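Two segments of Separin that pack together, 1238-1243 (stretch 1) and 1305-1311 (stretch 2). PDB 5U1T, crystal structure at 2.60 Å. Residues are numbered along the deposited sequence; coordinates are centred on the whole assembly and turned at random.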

# COMPACT_ATOMS: atom_id res chain seq x y z
N PHE A 1238 27.47 -38.07 -30.99
CA PHE A 1238 26.65 -38.99 -31.77
C PHE A 1238 27.35 -40.27 -32.13
O PHE A 1238 27.13 -40.81 -33.20
CB PHE A 1238 26.17 -38.30 -33.02
CG PHE A 1238 25.68 -36.93 -32.79
CD1 PHE A 1238 26.55 -35.91 -32.62
CD2 PHE A 1238 24.34 -36.68 -32.72
CE1 PHE A 1238 26.10 -34.64 -32.40
CE2 PHE A 1238 23.88 -35.41 -32.50
CZ PHE A 1238 24.76 -34.40 -32.34
N ASN A 1239 28.19 -40.76 -31.24
CA ASN A 1239 28.93 -41.95 -31.54
C ASN A 1239 27.99 -43.10 -31.76
O ASN A 1239 27.34 -43.58 -30.86
CB ASN A 1239 29.97 -42.24 -30.47
CG ASN A 1239 29.43 -42.13 -29.09
OD1 ASN A 1239 28.30 -41.67 -28.90
ND2 ASN A 1239 30.21 -42.54 -28.12
N GLY A 1240 27.88 -43.49 -33.02
CA GLY A 1240 27.05 -44.61 -33.38
C GLY A 1240 25.68 -44.28 -33.88
O GLY A 1240 25.00 -45.15 -34.36
N VAL A 1241 25.27 -43.02 -33.78
CA VAL A 1241 23.92 -42.69 -34.20
C VAL A 1241 23.77 -41.51 -35.14
O VAL A 1241 22.73 -40.89 -35.16
CB VAL A 1241 23.02 -42.46 -32.99
CG1 VAL A 1241 22.70 -43.78 -32.32
CG2 VAL A 1241 23.70 -41.55 -32.00
N GLN A 1242 24.79 -41.23 -35.92
CA GLN A 1242 24.70 -40.15 -36.86
C GLN A 1242 23.69 -40.53 -37.91
O GLN A 1242 23.20 -39.70 -38.63
CB GLN A 1242 26.03 -39.87 -37.50
CG GLN A 1242 27.11 -39.47 -36.54
CD GLN A 1242 28.30 -38.90 -37.26
OE1 GLN A 1242 28.36 -38.91 -38.46
NE2 GLN A 1242 29.25 -38.40 -36.51
N GLY A 1243 23.41 -41.81 -38.02
CA GLY A 1243 22.43 -42.33 -38.95
C GLY A 1243 20.97 -42.00 -38.65
O GLY A 1243 20.11 -42.14 -39.52
N SER A 1305 34.32 -47.66 -36.33
CA SER A 1305 33.94 -47.03 -35.07
C SER A 1305 32.45 -46.88 -35.01
O SER A 1305 31.83 -47.13 -33.98
CB SER A 1305 34.60 -45.67 -34.92
OG SER A 1305 35.99 -45.78 -35.14
N LYS A 1306 31.86 -46.47 -36.12
CA LYS A 1306 30.45 -46.21 -36.15
C LYS A 1306 29.71 -47.51 -36.00
O LYS A 1306 28.73 -47.58 -35.27
CB LYS A 1306 30.06 -45.49 -37.43
CG LYS A 1306 30.70 -44.13 -37.54
CD LYS A 1306 30.07 -43.32 -38.65
CE LYS A 1306 30.91 -42.10 -38.95
NZ LYS A 1306 30.26 -41.29 -39.99
N MET A 1307 30.20 -48.56 -36.67
CA MET A 1307 29.57 -49.87 -36.59
C MET A 1307 29.70 -50.46 -35.19
O MET A 1307 28.72 -50.93 -34.62
CB MET A 1307 30.16 -50.84 -37.61
CG MET A 1307 29.20 -52.00 -37.89
SD MET A 1307 29.78 -53.23 -39.06
CE MET A 1307 31.13 -53.95 -38.11
N GLU A 1308 30.91 -50.43 -34.64
CA GLU A 1308 31.16 -50.84 -33.27
C GLU A 1308 30.17 -50.19 -32.30
O GLU A 1308 29.58 -50.86 -31.46
CB GLU A 1308 32.60 -50.49 -32.88
CG GLU A 1308 33.08 -51.18 -31.63
CD GLU A 1308 34.50 -50.79 -31.25
OE1 GLU A 1308 34.79 -49.57 -31.22
OE2 GLU A 1308 35.33 -51.69 -30.96
N ASP A 1309 29.98 -48.88 -32.43
CA ASP A 1309 29.03 -48.16 -31.61
C ASP A 1309 27.60 -48.64 -31.82
O ASP A 1309 26.84 -48.70 -30.87
CB ASP A 1309 29.11 -46.66 -31.87
CG ASP A 1309 30.44 -46.08 -31.46
OD1 ASP A 1309 31.16 -46.75 -30.71
OD2 ASP A 1309 30.76 -44.96 -31.90
N LEU A 1310 27.23 -48.96 -33.06
CA LEU A 1310 25.93 -49.58 -33.31
C LEU A 1310 25.80 -50.91 -32.61
O LEU A 1310 24.72 -51.24 -32.12
CB LEU A 1310 25.68 -49.78 -34.79
CG LEU A 1310 24.96 -48.66 -35.50
CD1 LEU A 1310 24.31 -49.21 -36.75
CD2 LEU A 1310 23.92 -48.06 -34.60
N ILE A 1311 26.88 -51.68 -32.58
CA ILE A 1311 26.87 -52.99 -31.93
C ILE A 1311 26.56 -52.78 -30.45
O ILE A 1311 25.64 -53.39 -29.90
CB ILE A 1311 28.22 -53.76 -32.07
CG1 ILE A 1311 28.76 -53.70 -33.51
CG2 ILE A 1311 28.10 -55.17 -31.62
CD1 ILE A 1311 28.22 -54.69 -34.40

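The centre of this contact is a residue with no side chain: Gly 1240 lies so close to the helix of stretch 2 that its CA is 4.4 Å from the CA of Asp 1309, the nearest CA pair across the two segments. Gly 1240 CA also lies 3.3 Å from Asp 1309 CB and 3.9 Å from Lys 1306 O, so bare backbone rests on one turn of helix. Two independent tests account for glycine here. A CB built in ideal geometry on Gly 1240 would point toward the helix and fall 2.5 Å from Asp 1309 CB, a plain clash. Separately, phi/psi of 97/-8° would jam such a CB against the carbonyl O of Asn 1239, so the backbone conformation calls for glycine even without the helix. That conformation belongs to a tight turn, closed by the hydrogen bond from Val 1241 N to Phe 1238 O at 2.9 Å.

On the helix, the residues that meet the turn are Lys 1306, Asp 1309 and Leu 1310. The helix is held by its own i to i+4 bonds, among them Leu 1310 N to Lys 1306 O at 3.0 Å; Lys 1306 O therefore already has a backbone donor where it faces the glycine CA. Asp 1309 directs its CA-to-CB bond toward stretch 1, and its m rotamer (chi1 -65°) brings Asp 1309 OD2 to 3.2 Å from Asn 1239 CB. Asp 1309 OD2 is also 3.4 Å from Gly 1240 N, but the angle is too poor for a hydrogen bond, so this approach counts as packing. Leu 1310, buried, starts sideways, yet its end comes nearer: Leu 1310 CD2 reaches 3.1 Å from Gly 1240 O, a tight nonpolar-to-carbonyl contact, with chi1 at -92°, between wells.

The polar link lies to one side of the glycine contact. Lys 1306 NZ donates to Gln 1242 OE1 at 3.4 Å, a weak hydrogen bond and the only one between the stretches. Both side chains leave the backbone sideways and close the gap by extension: Lys 1306 is m at chi1 and t from chi2 through chi4, while Gln 1242 is m then t. Their length suits them to this reach, and the amide oxygen offers the ammonium group an acceptor.

The two stretches bury 259 Å² in total, of which Gly 1240 contributes 67 Å², the largest share, followed by Asp 1309 with 54 Å² and Lys 1306 with 45 Å². Glycine backbone packed against helix side chains, supplemented by one weak hydrogen bond, characterises the contact.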